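Local coordinates for HD domain-containing protein (Aquifex aeolicus, PDB 2HEK), which is of unknown function but carries a zinc-binding HD domain, binds GDP at sites remote from the metal, and may act as a dGTPase, at residues R21-P27 and T116-L122; R30-K35 and F252-D257; L83-G87 and F108-I113. All coordinates share one frame. Residue numbers count along the deposited sequence, not the author numbering.

Contact 1: residues R21-P27 and T116-L122; sequences RLIDSFP and TEIYEIL. With GDP (guanosine-5'-diphosphate), chain H.
Leu-22 forms the apolar centre. Its m,t rotamer carries CD2 to 3.6 Å from Ile-121 CG2 and 3.8 Å from Ile-118 CD1, while Leu-22 CD1 lies 4.0 Å from Leu-122 CD2. Backbones come closest here, with the CA atoms of Leu-22 and Ile-118 6.5 Å apart; the CA atoms of Pro-27 and Thr-116 follow at 7.7 Å, and Pro-27 CG rests 4.2 Å from Ile-118 CG1. Two breaks between consecutive helices face each other. Helix 17-23 gives way to helix 26-29 through Ser-25, an extended N-cap residue (phi/psi -74/154), and helix 117-123 starts after Thr-116, another extended N-cap residue (-129/-178), whose OG1 accepts a weak 3.3 Å bond from Ile-118 N and also hydrogen-bonds to Val-112 O. The contact thus lays helix 17-23, beside the GDP pocket, against helix 117-123 of the HD domain. Phe-26 N, in the first turn of helix 26-29, donates to Glu-117 OE2 at 3.1 Å, and Ser-25 OG turns back to Leu-22 O (2.8 Å). Towards solvent, Arg-21 CB meets Ile-121 CG2 at 3.8 Å, and its guanidinium forms a salt bridge with Asp-125. Asp-24 turns from the interface to GDP, accepting from guanine N1 at 2.9 Å through OD1.

Contact 2: residues R30-K35 and F252-D257; sequences RLRYVK and FLRLND. With GDP (guanosine-5'-diphosphate), chain H.
The loop 30-35, after helix 26-29, and the segment 252-257, which links helix 250-253 to helix 257-266, satisfy one another's polar groups. Residues 30-32 keep helical phi/psi angles, Tyr-33 N bonds to Arg-30 O (2.8 Å), and the chain then extends through Val-34 (-133/108) and Lys-35. The CA atoms of Val-34 and Asp-257 approach to 5.4 Å. Arg-30, all trans to chi3, reaches across to Leu-255 O, a carbonyl left outside regular helix, and donates to it from NE (3.1 Å) and NH2 (2.9 Å). NH2 also bonds to the carbonyl of His-88, and Phe-252 CZ lies over one guanidinium face, 3.8 Å from NH2. At the other end Asp-257 N gives a nearly straight bond to Tyr-33 O (3.1 Å), and Asp-257 OD2 accepts from Lys-35 N (2.8 Å, 179°). This pairing sits at the first turn of helix 257-266, whose N-cap Asn-256 (chi1 p) accepts from Phe-259 N through OD1, and joins the HD-associated region to the N-terminal part of the chain. Lys-35 NZ and Asp-257 OD2 form a long salt bridge (3.8 Å), bridged in addition by two waters that each accept from NZ and donate to OD2; a third water donates to Lys-35 O and Asp-257 OD1. Arg-32 faces elsewhere: NH1 donates to GDP O6 (3.0 Å) and NH2 to GDP N7 (3.2 Å), reading the guanine edge, while Tyr-33 OH bonds to Tyr-41 OH of the second subunit.

Contact 3: residues L83-G87 and F108-I113; sequences LHDLG and FTERVI
This buried contact sets the loop carrying the His-Asp pair of the HD domain against the first turns of helix 108-115. Residues 83-86 form a type I turn closed by Leu-86 N to Leu-83 O (3.1 Å), and Gly-87 follows it with its CA only 3.7 Å from that of Thr-109. A side chain there would collide with the helix, since an ideal CB would fall 2.1 Å from Thr-109 N. Thr-109 (chi1 m) fits into the turn: OG1 accepts a weak 3.2 Å bond from Gly-87 N, and CG2 lies 3.7 Å from Leu-83 O. Further along the helix, Leu-86 (m,t) packs CB against Val-112 CG1 at 3.9 Å and CD1 against Ile-113 CG1 at 3.7 Å. Asp-85, with His-54 and Asp-161, belongs to the zinc site. The chemistry thus divides the turn: Leu-86 meets the helix by apolar packing and Gly-87 by close backbone approach and one weak bond, while the CA-to-CB bonds of His-84 and Asp-85 point away from it, Asp-85 also salt-bridging Arg-51.

From the N terminus, the chain passes through residues 21-27 and 30-35 in quick succession, yet their partners lie far apart in the sequence. Contact 1 closes a loop of 88 residues at 116-122, and contact 2 one of 216 residues at 252-257. Because their segments alternate, these loops cross, while the short loop closed by contact 3 nests inside both. Leu-253 joins contacts 1 and 2, packing on Phe-26, Pro-27 and Thr-116; Phe-252 joins contacts 2 and 3 by stacking on Phe-108. Pro-27 reaches Val-112, and helix 108-115 is followed directly by helix 117-123. Together the three contacts tie the N-terminal GDP-binding residues, the HD domain and the HD-associated region.

Contact 1: residues R21-P27 and T116-L122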
loop_
_atom_site.group_PDB
_atom_site.type_symbol
_atom_site.label_atom_id
_atom_site.label_comp_id
_atom_site.label_asym_id
_atom_site.label_seq_id
_atom_site.Cartn_x
_atom_site.Cartn_y
_atom_site.Cartn_z
ATOM N N ARG A 21 0.803 -0.929 33.048
ATOM C CA ARG A 21 1.617 -0.911 34.277
ATOM C C ARG A 21 2.971 -1.537 33.991
ATOM O O ARG A 21 4.041 -1.035 34.426
ATOM C CB ARG A 21 0.889 -1.678 35.389
ATOM C CG ARG A 21 -0.330 -0.951 36.002
ATOM C CD ARG A 21 -0.884 -1.713 37.263
ATOM N NE ARG A 21 -2.270 -2.183 37.094
ATOM C CZ ARG A 21 -2.669 -3.452 37.188
ATOM N NH1 ARG A 21 -1.795 -4.417 37.479
ATOM N NH2 ARG A 21 -3.952 -3.755 36.996
ATOM N N LEU A 22 2.939 -2.615 33.204
ATOM C CA LEU A 22 4.183 -3.274 32.777
ATOM C C LEU A 22 4.987 -2.410 31.816
ATOM O O LEU A 22 6.208 -2.282 31.944
ATOM C CB LEU A 22 3.855 -4.642 32.166
ATOM C CG LEU A 22 3.296 -5.690 33.146
ATOM C CD1 LEU A 22 2.580 -6.803 32.371
ATOM C CD2 LEU A 22 4.426 -6.264 34.040
ATOM N N ILE A 23 4.306 -1.819 30.835
ATOM C CA ILE A 23 4.993 -0.930 29.883
ATOM C C ILE A 23 5.719 0.236 30.572
ATOM O O ILE A 23 6.849 0.593 30.213
ATOM C CB ILE A 23 4.004 -0.416 28.840
ATOM C CG1 ILE A 23 3.648 -1.577 27.929
ATOM C CG2 ILE A 23 4.591 0.743 28.044
ATOM C CD1 ILE A 23 2.381 -1.343 27.169
ATOM N N ASP A 24 5.075 0.802 31.584
ATOM C CA ASP A 24 5.654 1.921 32.314
ATOM C C ASP A 24 6.822 1.561 33.247
ATOM O O ASP A 24 7.520 2.446 33.733
ATOM C CB ASP A 24 4.539 2.698 33.034
ATOM C CG ASP A 24 3.586 3.389 32.045
ATOM O OD1 ASP A 24 4.063 3.869 30.993
ATOM O OD2 ASP A 24 2.358 3.429 32.297
ATOM N N SER A 25 7.078 0.285 33.475
ATOM C CA SER A 25 8.206 -0.087 34.390
ATOM C C SER A 25 9.547 0.120 33.730
ATOM O O SER A 25 9.651 0.093 32.491
ATOM C CB SER A 25 8.066 -1.533 34.847
ATOM O OG SER A 25 8.314 -2.411 33.765
ATOM N N PHE A 26 10.584 0.344 34.536
ATOM C CA PHE A 26 11.929 0.552 34.029
ATOM C C PHE A 26 12.482 -0.606 33.167
ATOM O O PHE A 26 13.107 -0.351 32.152
ATOM C CB PHE A 26 12.896 0.890 35.182
ATOM C CG PHE A 26 14.350 0.882 34.790
ATOM C CD1 PHE A 26 15.010 2.075 34.481
ATOM C CD2 PHE A 26 15.072 -0.306 34.757
ATOM C CE1 PHE A 26 16.374 2.074 34.123
ATOM C CE2 PHE A 26 16.429 -0.324 34.386
ATOM C CZ PHE A 26 17.079 0.863 34.068
ATOM N N PRO A 27 12.302 -1.880 33.580
ATOM C CA PRO A 27 12.840 -2.942 32.687
ATOM C C PRO A 27 12.172 -2.993 31.291
ATOM O O PRO A 27 12.817 -3.388 30.314
ATOM C CB PRO A 27 12.548 -4.230 33.457
ATOM C CG PRO A 27 12.434 -3.771 34.926
ATOM C CD PRO A 27 11.723 -2.447 34.815
ATOM N N THR A 116 12.726 -7.985 39.539
ATOM C CA THR A 116 12.488 -6.541 39.435
ATOM C C THR A 116 11.039 -6.232 39.793
ATOM O O THR A 116 10.272 -7.156 40.104
ATOM C CB THR A 116 12.767 -6.029 37.987
ATOM O OG1 THR A 116 11.818 -6.620 37.095
ATOM C CG2 THR A 116 14.204 -6.366 37.534
ATOM N N GLU A 117 10.636 -4.959 39.701
ATOM C CA GLU A 117 9.236 -4.552 39.914
ATOM C C GLU A 117 8.241 -5.308 39.043
ATOM O O GLU A 117 7.063 -5.351 39.371
ATOM C CB GLU A 117 9.048 -3.025 39.733
ATOM C CG GLU A 117 9.604 -2.459 38.407
ATOM C CD GLU A 117 9.311 -0.949 38.183
ATOM O OE1 GLU A 117 8.204 -0.475 38.591
ATOM O OE2 GLU A 117 10.184 -0.242 37.594
ATOM N N ILE A 118 8.687 -5.879 37.912
ATOM C CA ILE A 118 7.773 -6.678 37.068
ATOM C C ILE A 118 7.022 -7.717 37.917
ATOM O O ILE A 118 5.818 -7.872 37.793
ATOM C CB ILE A 118 8.510 -7.388 35.888
ATOM C CG1 ILE A 118 9.154 -6.365 34.941
ATOM C CG2 ILE A 118 7.582 -8.344 35.122
ATOM C CD1 ILE A 118 8.171 -5.471 34.265
ATOM N N TYR A 119 7.723 -8.424 38.796
ATOM C CA TYR A 119 7.036 -9.456 39.600
ATOM C C TYR A 119 5.856 -8.888 40.415
ATOM O O TYR A 119 4.703 -9.404 40.373
ATOM C CB TYR A 119 8.039 -10.163 40.532
ATOM C CG TYR A 119 7.426 -11.439 41.075
ATOM C CD1 TYR A 119 7.282 -12.572 40.255
ATOM C CD2 TYR A 119 6.950 -11.502 42.383
ATOM C CE1 TYR A 119 6.697 -13.759 40.736
ATOM C CE2 TYR A 119 6.360 -12.685 42.890
ATOM C CZ TYR A 119 6.240 -13.796 42.048
ATOM O OH TYR A 119 5.641 -14.936 42.499
ATOM N N GLU A 120 6.122 -7.814 41.158
ATOM C CA GLU A 120 5.086 -7.166 41.972
ATOM C C GLU A 120 3.937 -6.703 41.106
ATOM O O GLU A 120 2.751 -6.809 41.475
ATOM C CB GLU A 120 5.680 -5.980 42.726
ATOM C CG GLU A 120 6.288 -6.358 44.066
ATOM C CD GLU A 120 7.637 -7.070 43.950
ATOM O OE1 GLU A 120 7.965 -7.827 44.894
ATOM O OE2 GLU A 120 8.372 -6.884 42.930
ATOM N N ILE A 121 4.271 -6.190 39.928
ATOM C CA ILE A 121 3.220 -5.743 39.027
ATOM C C ILE A 121 2.337 -6.921 38.622
ATOM O O ILE A 121 1.095 -6.846 38.713
ATOM C CB ILE A 121 3.815 -4.986 37.775
ATOM C CG1 ILE A 121 4.482 -3.680 38.219
ATOM C CG2 ILE A 121 2.690 -4.736 36.750
ATOM C CD1 ILE A 121 5.493 -3.060 37.187
ATOM N N LEU A 122 2.948 -8.019 38.170
ATOM C CA LEU A 122 2.140 -9.210 37.782
ATOM C C LEU A 122 1.317 -9.806 38.955
ATOM O O LEU A 122 0.165 -10.288 38.767
ATOM C CB LEU A 122 3.048 -10.287 37.189
ATOM C CG LEU A 122 3.758 -9.973 35.854
ATOM C CD1 LEU A 122 4.813 -11.026 35.566
ATOM C CD2 LEU A 122 2.696 -9.962 34.765
HETATM P PB GDP H . -2.150 11.549 28.531
HETATM O O1B GDP H . -2.396 12.439 27.326
HETATM O O2B GDP H . -3.092 11.962 29.648
HETATM O O3B GDP H . -2.443 10.105 28.164
HETATM O O3A GDP H . -0.612 11.714 29.039
HETATM P PA GDP H . 0.563 10.655 28.672
HETATM O O1A GDP H . 0.222 9.260 29.160
HETATM O O2A GDP H . 1.912 11.073 29.214
HETATM O "O5'" GDP H . 0.575 10.714 27.060
HETATM C "C5'" GDP H . 1.434 9.893 26.280
HETATM C "C4'" GDP H . 0.590 9.210 25.216
HETATM O "O4'" GDP H . 1.486 8.666 24.251
HETATM C "C3'" GDP H . -0.240 8.051 25.773
HETATM O "O3'" GDP H . -1.649 8.325 25.743
HETATM C "C2'" GDP H . 0.111 6.854 24.902
HETATM O "O2'" GDP H . -0.924 6.627 23.945
HETATM C "C1'" GDP H . 1.392 7.243 24.168
HETATM N N9 GDP H . 2.624 6.606 24.737
HETATM C C8 GDP H . 3.742 6.324 24.033
HETATM N N7 GDP H . 4.707 5.741 24.795
HETATM C C5 GDP H . 4.205 5.632 26.041
HETATM C C6 GDP H . 4.675 5.109 27.346
HETATM O O6 GDP H . 5.807 4.628 27.473
HETATM N N1 GDP H . 3.845 5.180 28.396
HETATM C C2 GDP H . 2.604 5.711 28.323
HETATM N N2 GDP H . 1.824 5.750 29.431
HETATM N N3 GDP H . 2.103 6.213 27.164
HETATM C C4 GDP H . 2.835 6.205 26.006
#

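Contact 2: residues R30-K35 and F252-D257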
loop_
_atom_site.group_PDB
_atom_site.type_symbol
_atom_site.label_atom_id
_atom_site.label_comp_id
_atom_site.label_asym_id
_atom_site.label_seq_id
_atom_site.Cartn_x
_atom_site.Cartn_y
_atom_site.Cartn_z
ATOM N N ARG A 30 13.592 0.164 29.235
ATOM C CA ARG A 30 14.914 -0.196 28.727
ATOM C C ARG A 30 14.877 -0.663 27.252
ATOM O O ARG A 30 15.820 -0.429 26.448
ATOM C CB ARG A 30 15.484 -1.345 29.606
ATOM C CG ARG A 30 16.820 -1.906 29.112
ATOM C CD ARG A 30 17.347 -3.088 29.965
ATOM N NE ARG A 30 18.406 -3.709 29.199
ATOM C CZ ARG A 30 18.222 -4.709 28.328
ATOM N NH1 ARG A 30 17.035 -5.281 28.172
ATOM N NH2 ARG A 30 19.250 -5.168 27.639
ATOM N N LEU A 31 13.810 -1.364 26.894
ATOM C CA LEU A 31 13.761 -1.939 25.562
ATOM C C LEU A 31 13.728 -0.845 24.482
ATOM O O LEU A 31 14.123 -1.108 23.371
ATOM C CB LEU A 31 12.571 -2.881 25.435
ATOM C CG LEU A 31 12.586 -4.123 26.341
ATOM C CD1 LEU A 31 11.315 -4.887 26.087
ATOM C CD2 LEU A 31 13.807 -5.007 26.114
ATOM N N ARG A 32 13.288 0.371 24.828
ATOM C CA ARG A 32 13.324 1.544 23.904
ATOM C C ARG A 32 14.754 1.872 23.511
ATOM O O ARG A 32 14.949 2.628 22.603
ATOM C CB ARG A 32 12.808 2.813 24.599
ATOM C CG ARG A 32 11.347 2.967 24.599
ATOM C CD ARG A 32 10.897 4.285 25.083
ATOM N NE ARG A 32 9.782 4.639 24.222
ATOM C CZ ARG A 32 8.575 4.908 24.648
ATOM N NH1 ARG A 32 8.334 4.940 25.953
ATOM N NH2 ARG A 32 7.633 5.182 23.763
ATOM N N TYR A 33 15.747 1.349 24.227
ATOM C CA TYR A 33 17.163 1.735 24.002
ATOM C C TYR A 33 18.000 0.564 23.451
ATOM O O TYR A 33 19.243 0.552 23.514
ATOM C CB TYR A 33 17.736 2.423 25.272
ATOM C CG TYR A 33 16.796 3.555 25.688
ATOM C CD1 TYR A 33 16.756 4.753 24.955
ATOM C CD2 TYR A 33 15.897 3.398 26.736
ATOM C CE1 TYR A 33 15.872 5.788 25.272
ATOM C CE2 TYR A 33 14.966 4.444 27.063
ATOM C CZ TYR A 33 14.976 5.634 26.316
ATOM O OH TYR A 33 14.072 6.675 26.577
ATOM N N VAL A 34 17.290 -0.398 22.863
ATOM C CA VAL A 34 17.899 -1.587 22.255
ATOM C C VAL A 34 17.250 -1.767 20.876
ATOM O O VAL A 34 16.089 -2.162 20.798
ATOM C CB VAL A 34 17.612 -2.887 23.093
ATOM C CG1 VAL A 34 18.196 -4.143 22.400
ATOM C CG2 VAL A 34 18.141 -2.795 24.560
ATOM N N LYS A 35 17.991 -1.500 19.806
ATOM C CA LYS A 35 17.508 -1.734 18.449
ATOM C C LYS A 35 17.247 -3.204 18.217
ATOM O O LYS A 35 18.055 -4.062 18.610
ATOM C CB LYS A 35 18.519 -1.224 17.408
ATOM C CG LYS A 35 18.548 0.319 17.303
ATOM C CD LYS A 35 19.407 0.785 16.113
ATOM C CE LYS A 35 19.960 2.213 16.313
ATOM N NZ LYS A 35 20.853 2.288 17.549
ATOM N N PHE A 252 22.769 -6.178 34.348
ATOM C CA PHE A 252 22.192 -6.552 33.067
ATOM C C PHE A 252 21.340 -5.388 32.558
ATOM O O PHE A 252 21.529 -4.956 31.441
ATOM C CB PHE A 252 21.370 -7.835 33.151
ATOM C CG PHE A 252 20.529 -8.067 31.938
ATOM C CD1 PHE A 252 21.095 -8.587 30.780
ATOM C CD2 PHE A 252 19.192 -7.707 31.932
ATOM C CE1 PHE A 252 20.328 -8.768 29.633
ATOM C CE2 PHE A 252 18.418 -7.877 30.786
ATOM C CZ PHE A 252 18.988 -8.409 29.641
ATOM N N LEU A 253 20.449 -4.862 33.404
ATOM C CA LEU A 253 19.533 -3.802 33.018
ATOM C C LEU A 253 20.224 -2.546 32.490
ATOM O O LEU A 253 19.660 -1.844 31.650
ATOM C CB LEU A 253 18.525 -3.470 34.128
ATOM C CG LEU A 253 17.475 -4.565 34.458
ATOM C CD1 LEU A 253 16.653 -4.145 35.665
ATOM C CD2 LEU A 253 16.529 -4.900 33.295
ATOM N N ARG A 254 21.449 -2.277 32.934
ATOM C CA ARG A 254 22.164 -1.106 32.429
ATOM C C ARG A 254 22.793 -1.317 31.054
ATOM O O ARG A 254 23.283 -0.373 30.449
ATOM C CB ARG A 254 23.185 -0.589 33.457
ATOM C CG ARG A 254 22.481 0.110 34.626
ATOM C CD ARG A 254 23.423 0.855 35.579
ATOM N NE ARG A 254 24.023 0.004 36.624
ATOM C CZ ARG A 254 25.232 -0.551 36.549
ATOM N NH1 ARG A 254 26.000 -0.393 35.467
ATOM N NH2 ARG A 254 25.673 -1.288 37.560
ATOM N N LEU A 255 22.779 -2.546 30.555
ATOM C CA LEU A 255 23.264 -2.821 29.220
ATOM C C LEU A 255 22.213 -2.402 28.188
ATOM O O LEU A 255 21.190 -3.079 28.026
ATOM C CB LEU A 255 23.548 -4.310 29.051
ATOM C CG LEU A 255 24.744 -4.927 29.764
ATOM C CD1 LEU A 255 24.664 -6.431 29.600
ATOM C CD2 LEU A 255 26.069 -4.391 29.195
ATOM N N ASN A 256 22.461 -1.275 27.525
ATOM C CA ASN A 256 21.706 -0.879 26.328
ATOM C C ASN A 256 22.688 -0.556 25.176
ATOM O O ASN A 256 23.914 -0.650 25.368
ATOM C CB ASN A 256 20.698 0.249 26.633
ATOM C CG ASN A 256 21.367 1.550 27.093
ATOM O OD1 ASN A 256 22.451 1.922 26.646
ATOM N ND2 ASN A 256 20.699 2.254 27.985
ATOM N N ASP A 257 22.182 -0.210 23.987
ATOM C CA ASP A 257 23.070 -0.053 22.836
ATOM C C ASP A 257 24.044 1.090 23.111
ATOM O O ASP A 257 25.228 0.942 22.853
ATOM C CB ASP A 257 22.332 0.314 21.544
ATOM C CG ASP A 257 21.378 -0.765 21.060
ATOM O OD1 ASP A 257 21.378 -1.897 21.573
ATOM O OD2 ASP A 257 20.614 -0.449 20.128
HETATM P PB GDP H . -2.150 11.549 28.531
HETATM O O1B GDP H . -2.396 12.439 27.326
HETATM O O2B GDP H . -3.092 11.962 29.648
HETATM O O3B GDP H . -2.443 10.105 28.164
HETATM O O3A GDP H . -0.612 11.714 29.039
HETATM P PA GDP H . 0.563 10.655 28.672
HETATM O O1A GDP H . 0.222 9.260 29.160
HETATM O O2A GDP H . 1.912 11.073 29.214
HETATM O "O5'" GDP H . 0.575 10.714 27.060
HETATM C "C5'" GDP H . 1.434 9.893 26.280
HETATM C "C4'" GDP H . 0.590 9.210 25.216
HETATM O "O4'" GDP H . 1.486 8.666 24.251
HETATM C "C3'" GDP H . -0.240 8.051 25.773
HETATM O "O3'" GDP H . -1.649 8.325 25.743
HETATM C "C2'" GDP H . 0.111 6.854 24.902
HETATM O "O2'" GDP H . -0.924 6.627 23.945
HETATM C "C1'" GDP H . 1.392 7.243 24.168
HETATM N N9 GDP H . 2.624 6.606 24.737
HETATM C C8 GDP H . 3.742 6.324 24.033
HETATM N N7 GDP H . 4.707 5.741 24.795
HETATM C C5 GDP H . 4.205 5.632 26.041
HETATM C C6 GDP H . 4.675 5.109 27.346
HETATM O O6 GDP H . 5.807 4.628 27.473
HETATM N N1 GDP H . 3.845 5.180 28.396
HETATM C C2 GDP H . 2.604 5.711 28.323
HETATM N N2 GDP H . 1.824 5.750 29.431
HETATM N N3 GDP H . 2.103 6.213 27.164
HETATM C C4 GDP H . 2.835 6.205 26.006
HETATM O O HOH W 1 20.533 -3.812 19.839
HETATM O O HOH W 2 22.136 -0.405 17.647
HETATM O O HOH W 3 19.746 2.472 20.295
#

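Contact 3: residues L83-G87 and F108-I113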
loop_
_atom_site.group_PDB
_atom_site.type_symbol
_atom_site.label_atom_id
_atom_site.label_comp_id
_atom_site.label_asym_id
_atom_site.label_seq_id
_atom_site.Cartn_x
_atom_site.Cartn_y
_atom_site.Cartn_z
ATOM N N LEU A 83 6.114 -9.576 27.426
ATOM C CA LEU A 83 7.350 -9.573 28.216
ATOM C C LEU A 83 8.437 -10.452 27.618
ATOM O O LEU A 83 9.508 -10.614 28.199
ATOM C CB LEU A 83 7.033 -10.009 29.659
ATOM C CG LEU A 83 5.934 -9.162 30.329
ATOM C CD1 LEU A 83 5.641 -9.692 31.714
ATOM C CD2 LEU A 83 6.335 -7.680 30.417
ATOM N N HIS A 84 8.152 -11.008 26.440
ATOM C CA HIS A 84 9.033 -11.977 25.798
ATOM C C HIS A 84 10.465 -11.512 25.614
ATOM O O HIS A 84 11.366 -12.321 25.631
ATOM C CB HIS A 84 8.478 -12.384 24.435
ATOM C CG HIS A 84 9.175 -13.570 23.839
ATOM N ND1 HIS A 84 10.091 -13.459 22.814
ATOM C CD2 HIS A 84 9.100 -14.890 24.131
ATOM C CE1 HIS A 84 10.549 -14.660 22.497
ATOM N NE2 HIS A 84 9.959 -15.547 23.279
ATOM N N ASP A 85 10.670 -10.214 25.394
ATOM C CA ASP A 85 11.991 -9.631 25.165
ATOM C C ASP A 85 12.698 -9.005 26.396
ATOM O O ASP A 85 13.774 -8.409 26.247
ATOM C CB ASP A 85 11.862 -8.522 24.094
ATOM C CG ASP A 85 11.980 -9.034 22.665
ATOM O OD1 ASP A 85 11.875 -10.244 22.398
ATOM O OD2 ASP A 85 12.199 -8.192 21.772
ATOM N N LEU A 86 12.133 -9.116 27.593
ATOM C CA LEU A 86 12.715 -8.416 28.757
ATOM C C LEU A 86 14.177 -8.763 29.013
ATOM O O LEU A 86 14.954 -7.918 29.477
ATOM C CB LEU A 86 11.913 -8.675 30.021
ATOM C CG LEU A 86 10.535 -8.040 30.195
ATOM C CD1 LEU A 86 9.950 -8.543 31.524
ATOM C CD2 LEU A 86 10.650 -6.538 30.248
ATOM N N GLY A 87 14.557 -9.996 28.696
ATOM C CA GLY A 87 15.901 -10.470 28.930
ATOM C C GLY A 87 16.864 -10.358 27.735
ATOM O O GLY A 87 17.937 -10.944 27.769
ATOM N N PHE A 108 17.822 -14.748 31.298
ATOM C CA PHE A 108 17.677 -13.367 31.774
ATOM C C PHE A 108 16.234 -12.849 31.726
ATOM O O PHE A 108 15.876 -11.985 32.515
ATOM C CB PHE A 108 18.629 -12.424 31.049
ATOM C CG PHE A 108 20.013 -12.409 31.627
ATOM C CD1 PHE A 108 20.993 -13.258 31.135
ATOM C CD2 PHE A 108 20.327 -11.567 32.687
ATOM C CE1 PHE A 108 22.286 -13.253 31.689
ATOM C CE2 PHE A 108 21.600 -11.555 33.239
ATOM C CZ PHE A 108 22.584 -12.398 32.734
ATOM N N THR A 109 15.405 -13.392 30.832
ATOM C CA THR A 109 13.978 -13.016 30.803
ATOM C C THR A 109 13.293 -13.433 32.084
ATOM O O THR A 109 12.512 -12.671 32.625
ATOM C CB THR A 109 13.224 -13.599 29.595
ATOM O OG1 THR A 109 13.782 -13.044 28.400
ATOM C CG2 THR A 109 11.752 -13.240 29.643
ATOM N N GLU A 110 13.568 -14.658 32.544
ATOM C CA GLU A 110 13.029 -15.144 33.809
ATOM C C GLU A 110 13.562 -14.302 34.951
ATOM O O GLU A 110 12.783 -13.908 35.809
ATOM C CB GLU A 110 13.307 -16.658 34.057
ATOM C CG GLU A 110 12.796 -17.149 35.449
ATOM C CD GLU A 110 12.927 -18.679 35.623
ATOM O OE1 GLU A 110 13.541 -19.302 34.755
ATOM O OE2 GLU A 110 12.416 -19.257 36.606
ATOM N N ARG A 111 14.856 -13.978 34.963
ATOM C CA ARG A 111 15.438 -13.166 36.014
ATOM C C ARG A 111 14.825 -11.770 36.118
ATOM O O ARG A 111 14.546 -11.300 37.219
ATOM C CB ARG A 111 16.961 -13.057 35.796
ATOM C CG ARG A 111 17.705 -14.365 35.988
ATOM C CD ARG A 111 19.185 -14.139 36.215
ATOM N NE ARG A 111 19.423 -13.283 37.378
ATOM C CZ ARG A 111 20.572 -12.668 37.626
ATOM N NH1 ARG A 111 21.595 -12.829 36.795
ATOM N NH2 ARG A 111 20.701 -11.918 38.703
ATOM N N VAL A 112 14.617 -11.124 34.978
ATOM C CA VAL A 112 14.037 -9.769 34.945
ATOM C C VAL A 112 12.572 -9.803 35.473
ATOM O O VAL A 112 12.146 -8.945 36.235
ATOM C CB VAL A 112 14.166 -9.098 33.550
ATOM C CG1 VAL A 112 13.393 -7.791 33.494
ATOM C CG2 VAL A 112 15.631 -8.847 33.211
ATOM N N ILE A 113 11.820 -10.821 35.058
ATOM C CA ILE A 113 10.439 -10.965 35.540
ATOM C C ILE A 113 10.381 -11.201 37.058
ATOM O O ILE A 113 9.486 -10.673 37.722
ATOM C CB ILE A 113 9.742 -12.113 34.812
ATOM C CG1 ILE A 113 9.455 -11.738 33.354
ATOM C CG2 ILE A 113 8.440 -12.490 35.509
ATOM C CD1 ILE A 113 9.218 -12.928 32.451
#